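Fiber protein 2 (Fowl adenovirus 1, PDB 2VTW) probably forms the short homotrimeric spikes at the capsid vertices and attaches the virion to host receptors, with its C-terminal head domain described here. Local coordinates at residues S32-Q36 with S86-Q90; F103-R107 with Y164-A168. Residue numbers count along the deposited sequence, not the author numbering.

Contact 1: residues S32-Q36 with S86-Q90; sequences SYFLQ and SNIGQ
In the β-sandwich head of an adenovirus fibre, this buried contact joins a connecting loop to a strand of the sheet. Segment 32-36 is extended strand within 28-40, hydrogen-bonded on one side to strand 4-23 (Tyr33 with Thr11, Leu35 with Ser9) and on the other to strand 43-53. Segment 86-90 belongs to the irregular connection between strands 71-76 and 92-94. Its backbone turns through a left-handed Asn87 (phi/psi 72/46) and then runs extended through Ile88 (-58/128) and Gly89 (-82/163). The closest CA atoms, those of Leu35 and Ile88, are 8.7 Å apart, so side chains span the gap; the two segments together bury 172 Å².

The apolar part comes from Tyr33 and Leu35, two residues apart and both directed toward the loop, whereas Ser32, Phe34 and Gln36 do not reach it. Ile88 (chi1 and chi2 both m) fits against this pair: its CG2 lies 3.7 Å from Leu35 CD2, and its CD1 sits over one face of the Tyr33 ring, 4.2 Å from CZ of that ring.

The polar part depends on Tyr33 in the p rotamer (chi1 70°, chi2 84°), which carries the hydroxyl up to the loop backbone. Ser9 OG completes a small network, hydrogen-bonding to both Tyr33 OH and Gly89 O. Near the plane of the tyrosine ring, Gly89 N donates to Tyr33 OH at 2.8 Å, almost linearly, with an N-H...O angle of 172°.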
loop_
_atom_site.group_PDB
_atom_site.type_symbol
_atom_site.label_atom_id
_atom_site.label_comp_id
_atom_site.label_asym_id
_atom_site.label_seq_id
_atom_site.Cartn_x
_atom_site.Cartn_y
_atom_site.Cartn_z
ATOM N N SER A 32 5.033 4.966 22.663
ATOM C CA SER A 32 6.305 4.800 21.975
ATOM C C SER A 32 6.050 4.674 20.474
ATOM O O SER A 32 4.921 4.417 20.048
ATOM C CB SER A 32 7.035 3.568 22.500
ATOM O OG SER A 32 6.970 3.544 23.930
ATOM N N TYR A 33 7.089 4.857 19.678
ATOM C CA TYR A 33 6.935 4.772 18.231
ATOM C C TYR A 33 8.272 4.429 17.623
ATOM O O TYR A 33 9.330 4.656 18.227
ATOM C CB TYR A 33 6.381 6.082 17.645
ATOM C CG TYR A 33 7.394 7.198 17.715
ATOM C CD1 TYR A 33 8.360 7.326 16.730
ATOM C CD2 TYR A 33 7.442 8.067 18.809
ATOM C CE1 TYR A 33 9.338 8.310 16.795
ATOM C CE2 TYR A 33 8.448 9.074 18.894
ATOM C CZ TYR A 33 9.379 9.178 17.871
ATOM O OH TYR A 33 10.374 10.118 17.890
ATOM N N PHE A 34 8.228 3.855 16.427
ATOM C CA PHE A 34 9.398 3.758 15.613
ATOM C C PHE A 34 9.015 4.179 14.194
ATOM O O PHE A 34 8.099 3.604 13.585
ATOM C CB PHE A 34 9.953 2.357 15.673
ATOM C CG PHE A 34 11.355 2.251 15.175
ATOM C CD1 PHE A 34 12.343 3.123 15.628
ATOM C CD2 PHE A 34 11.709 1.293 14.260
ATOM C CE1 PHE A 34 13.635 3.033 15.182
ATOM C CE2 PHE A 34 13.022 1.210 13.802
ATOM C CZ PHE A 34 13.974 2.100 14.270
ATOM N N LEU A 35 9.721 5.196 13.697
ATOM C CA LEU A 35 9.436 5.888 12.431
ATOM C C LEU A 35 10.637 5.732 11.515
ATOM O O LEU A 35 11.759 6.085 11.890
ATOM C CB LEU A 35 9.205 7.374 12.715
ATOM C CG LEU A 35 9.087 8.335 11.527
ATOM C CD1 LEU A 35 7.876 7.912 10.653
ATOM C CD2 LEU A 35 8.942 9.802 12.020
ATOM N N GLN A 36 10.434 5.155 10.337
ATOM C CA GLN A 36 11.502 4.972 9.359
ATOM C C GLN A 36 10.947 5.460 8.037
ATOM O O GLN A 36 9.951 4.904 7.547
ATOM C CB GLN A 36 11.899 3.503 9.266
ATOM C CG GLN A 36 12.614 2.970 10.535
ATOM C CD GLN A 36 12.774 1.473 10.548
ATOM O OE1 GLN A 36 11.823 0.763 10.861
ATOM N NE2 GLN A 36 13.966 0.977 10.198
ATOM N N SER A 86 3.236 16.004 18.012
ATOM C CA SER A 86 3.362 14.675 18.632
ATOM C C SER A 86 4.747 14.401 19.182
ATOM O O SER A 86 4.966 13.368 19.776
ATOM C CB SER A 86 2.988 13.563 17.610
ATOM O OG SER A 86 1.579 13.542 17.391
ATOM N N ASN A 87 5.684 15.315 18.952
ATOM C CA ASN A 87 6.988 15.291 19.599
ATOM C C ASN A 87 7.816 14.171 19.030
ATOM O O ASN A 87 8.468 13.429 19.759
ATOM C CB ASN A 87 6.835 15.205 21.138
ATOM C CG ASN A 87 8.158 15.347 21.904
ATOM O OD1 ASN A 87 9.100 16.032 21.462
ATOM N ND2 ASN A 87 8.240 14.656 23.055
ATOM N N ILE A 88 7.804 14.065 17.700
ATOM C CA ILE A 88 8.769 13.216 17.020
ATOM C C ILE A 88 10.151 13.720 17.399
ATOM O O ILE A 88 10.425 14.898 17.268
ATOM C CB ILE A 88 8.591 13.204 15.464
ATOM C CG1 ILE A 88 7.155 12.829 15.079
ATOM C CG2 ILE A 88 9.535 12.225 14.797
ATOM C CD1 ILE A 88 6.629 11.561 15.757
ATOM N N GLY A 89 11.003 12.811 17.871
ATOM C CA GLY A 89 12.341 13.134 18.312
ATOM C C GLY A 89 13.336 13.243 17.174
ATOM O O GLY A 89 13.092 12.774 16.049
ATOM N N GLN A 90 14.472 13.865 17.478
ATOM C CA GLN A 90 15.572 14.006 16.527
ATOM C C GLN A 90 15.988 12.600 16.283
ATOM O O GLN A 90 15.821 11.753 17.156
ATOM C CB GLN A 90 16.751 14.784 17.135
ATOM C CG GLN A 90 16.411 16.212 17.606
ATOM C CD GLN A 90 16.241 17.202 16.465
ATOM O OE1 GLN A 90 16.908 17.085 15.429
ATOM N NE2 GLN A 90 15.347 18.196 16.648
#

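Contact 2: residues F103-R107 with Y164-A168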
loop_
_atom_site.group_PDB
_atom_site.type_symbol
_atom_site.label_atom_id
_atom_site.label_comp_id
_atom_site.label_asym_id
_atom_site.label_seq_id
_atom_site.Cartn_x
_atom_site.Cartn_y
_atom_site.Cartn_z
ATOM N N PHE A 103 12.187 15.221 3.968
ATOM C CA PHE A 103 11.088 14.389 4.445
ATOM C C PHE A 103 9.777 15.133 4.633
ATOM O O PHE A 103 8.804 14.581 5.158
ATOM C CB PHE A 103 11.545 13.624 5.696
ATOM C CG PHE A 103 12.785 12.897 5.453
ATOM C CD1 PHE A 103 12.769 11.669 4.781
ATOM C CD2 PHE A 103 14.012 13.481 5.740
ATOM C CE1 PHE A 103 13.944 11.026 4.478
ATOM C CE2 PHE A 103 15.195 12.832 5.423
ATOM C CZ PHE A 103 15.161 11.602 4.785
ATOM N N GLU A 104 9.745 16.375 4.149
ATOM C CA GLU A 104 8.537 17.152 4.120
ATOM C C GLU A 104 7.655 16.614 3.000
ATOM O O GLU A 104 8.100 16.508 1.863
ATOM C CB GLU A 104 8.842 18.613 3.833
ATOM C CG GLU A 104 7.633 19.531 3.920
ATOM C CD GLU A 104 7.918 20.957 3.406
ATOM O OE1 GLU A 104 9.115 21.311 3.215
ATOM O OE2 GLU A 104 6.925 21.708 3.235
ATOM N N PRO A 105 6.396 16.298 3.328
ATOM C CA PRO A 105 5.466 15.884 2.278
ATOM C C PRO A 105 5.006 17.073 1.439
ATOM O O PRO A 105 4.905 18.202 1.953
ATOM C CB PRO A 105 4.311 15.314 3.073
ATOM C CG PRO A 105 4.335 16.125 4.369
ATOM C CD PRO A 105 5.775 16.293 4.661
ATOM N N ALA A 106 4.738 16.834 0.158
ATOM C CA ALA A 106 4.206 17.880 -0.710
ATOM C C ALA A 106 2.878 18.389 -0.206
ATOM O O ALA A 106 2.149 17.695 0.498
ATOM C CB ALA A 106 4.101 17.380 -2.195
ATOM N N ARG A 107 2.554 19.625 -0.555
ATOM C CA ARG A 107 1.253 20.205 -0.263
ATOM C C ARG A 107 0.233 19.237 -0.825
ATOM O O ARG A 107 0.421 18.743 -1.925
ATOM C CB ARG A 107 1.117 21.560 -0.985
ATOM C CG ARG A 107 -0.092 22.450 -0.600
ATOM C CD ARG A 107 -0.406 23.542 -1.715
ATOM N NE ARG A 107 -1.656 23.222 -2.457
ATOM C CZ ARG A 107 -1.806 23.176 -3.783
ATOM N NH1 ARG A 107 -0.812 23.453 -4.616
ATOM N NH2 ARG A 107 -2.983 22.866 -4.294
ATOM N N TYR A 164 2.348 24.569 8.041
ATOM C CA TYR A 164 3.337 23.550 7.692
ATOM C C TYR A 164 2.609 22.227 7.316
ATOM O O TYR A 164 1.617 21.837 7.942
ATOM C CB TYR A 164 4.254 23.238 8.884
ATOM C CG TYR A 164 5.035 24.410 9.426
ATOM C CD1 TYR A 164 6.406 24.511 9.219
ATOM C CD2 TYR A 164 4.402 25.395 10.187
ATOM C CE1 TYR A 164 7.142 25.593 9.740
ATOM C CE2 TYR A 164 5.126 26.487 10.713
ATOM C CZ TYR A 164 6.494 26.580 10.479
ATOM O OH TYR A 164 7.220 27.650 10.991
ATOM N N ASN A 165 3.138 21.534 6.314
ATOM C CA ASN A 165 2.543 20.267 5.850
ATOM C C ASN A 165 3.149 19.063 6.581
ATOM O O ASN A 165 4.340 18.791 6.486
ATOM C CB ASN A 165 2.688 20.125 4.346
ATOM C CG ASN A 165 1.952 21.214 3.572
ATOM O OD1 ASN A 165 0.831 21.626 3.899
ATOM N ND2 ASN A 165 2.597 21.694 2.540
ATOM N N LEU A 166 2.295 18.386 7.344
ATOM C CA LEU A 166 2.621 17.180 8.104
ATOM C C LEU A 166 1.690 16.029 7.675
ATOM O O LEU A 166 0.688 16.276 7.008
ATOM C CB LEU A 166 2.435 17.432 9.604
ATOM C CG LEU A 166 3.569 18.168 10.374
ATOM C CD1 LEU A 166 3.756 19.610 9.876
ATOM C CD2 LEU A 166 3.267 18.110 11.876
ATOM N N ILE A 167 2.016 14.801 8.100
ATOM C CA ILE A 167 1.139 13.633 7.911
ATOM C C ILE A 167 0.386 13.267 9.205
ATOM O O ILE A 167 1.004 12.930 10.189
ATOM C CB ILE A 167 1.931 12.360 7.409
ATOM C CG1 ILE A 167 2.958 12.728 6.332
ATOM C CG2 ILE A 167 0.907 11.265 6.921
ATOM C CD1 ILE A 167 4.035 11.695 6.067
ATOM N N ALA A 168 -0.941 13.328 9.178
ATOM C CA ALA A 168 -1.781 12.859 10.272
ATOM C C ALA A 168 -2.146 11.379 10.045
ATOM O O ALA A 168 -2.603 11.010 8.951
ATOM C CB ALA A 168 -3.044 13.697 10.390
HETATM O O HOH W 1 5.249 22.921 4.697
HETATM O O HOH W 2 5.013 20.907 1.798
#
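This is a water-bridged crossing of a loop over a strand in the head's β-sandwich: segment 103-107, from the connection between strands 92-94 and 115-116, passes over strand 163-173, the touching parts 104-107 and 165-167 running 107° apart end to end. The loop is tied to the chain's C-terminal part by backbone hydrogen bonds of Glu104 with Ala199 and Ala106 with Pro197. Direct contact is mainly van der Waals. Pro105 points at the strand, its CG lying 3.4 Å from Asn165 O and 4.2 Å from Ile167 CG1, while Val153 and Cys196 also line the proline. Asn165, the most covered residue, reaches the loop backbone, its ND2 3.4 Å from Arg107 CA.

Polar linkage passes through two waters. Glu104 is held by a salt bridge from OE1 to Arg200, and its OE2 accepts from both waters at 2.5 Å. Water 1 accepts from Asn165 N at 3.0 Å; water 2 donates to Pro105 O at 2.7 Å and accepts from Asn165 ND2 at 2.6 Å.

How the contacts relate
The two contacts illustrate two ways of fastening a loop to a strand in one sandwich: both pair apolar packing with a polar link, which in contact 1 is a direct hydrogen bond and in contact 2 runs through two waters. Their centres lie 15 Å apart and their nearest atoms about 6 Å, so they do not touch, and they follow one another along the chain. The connection that contains 86-90 nevertheless approaches both: its Leu80 packs on Ile88 in contact 1, while its Phe79 meets Glu104 and Tyr164 in contact 2. Each segment pair has one residue that packs on another subunit: Gln36, next to contact 1, on Pro197 of the second, and Arg107 on Ile12 of the third.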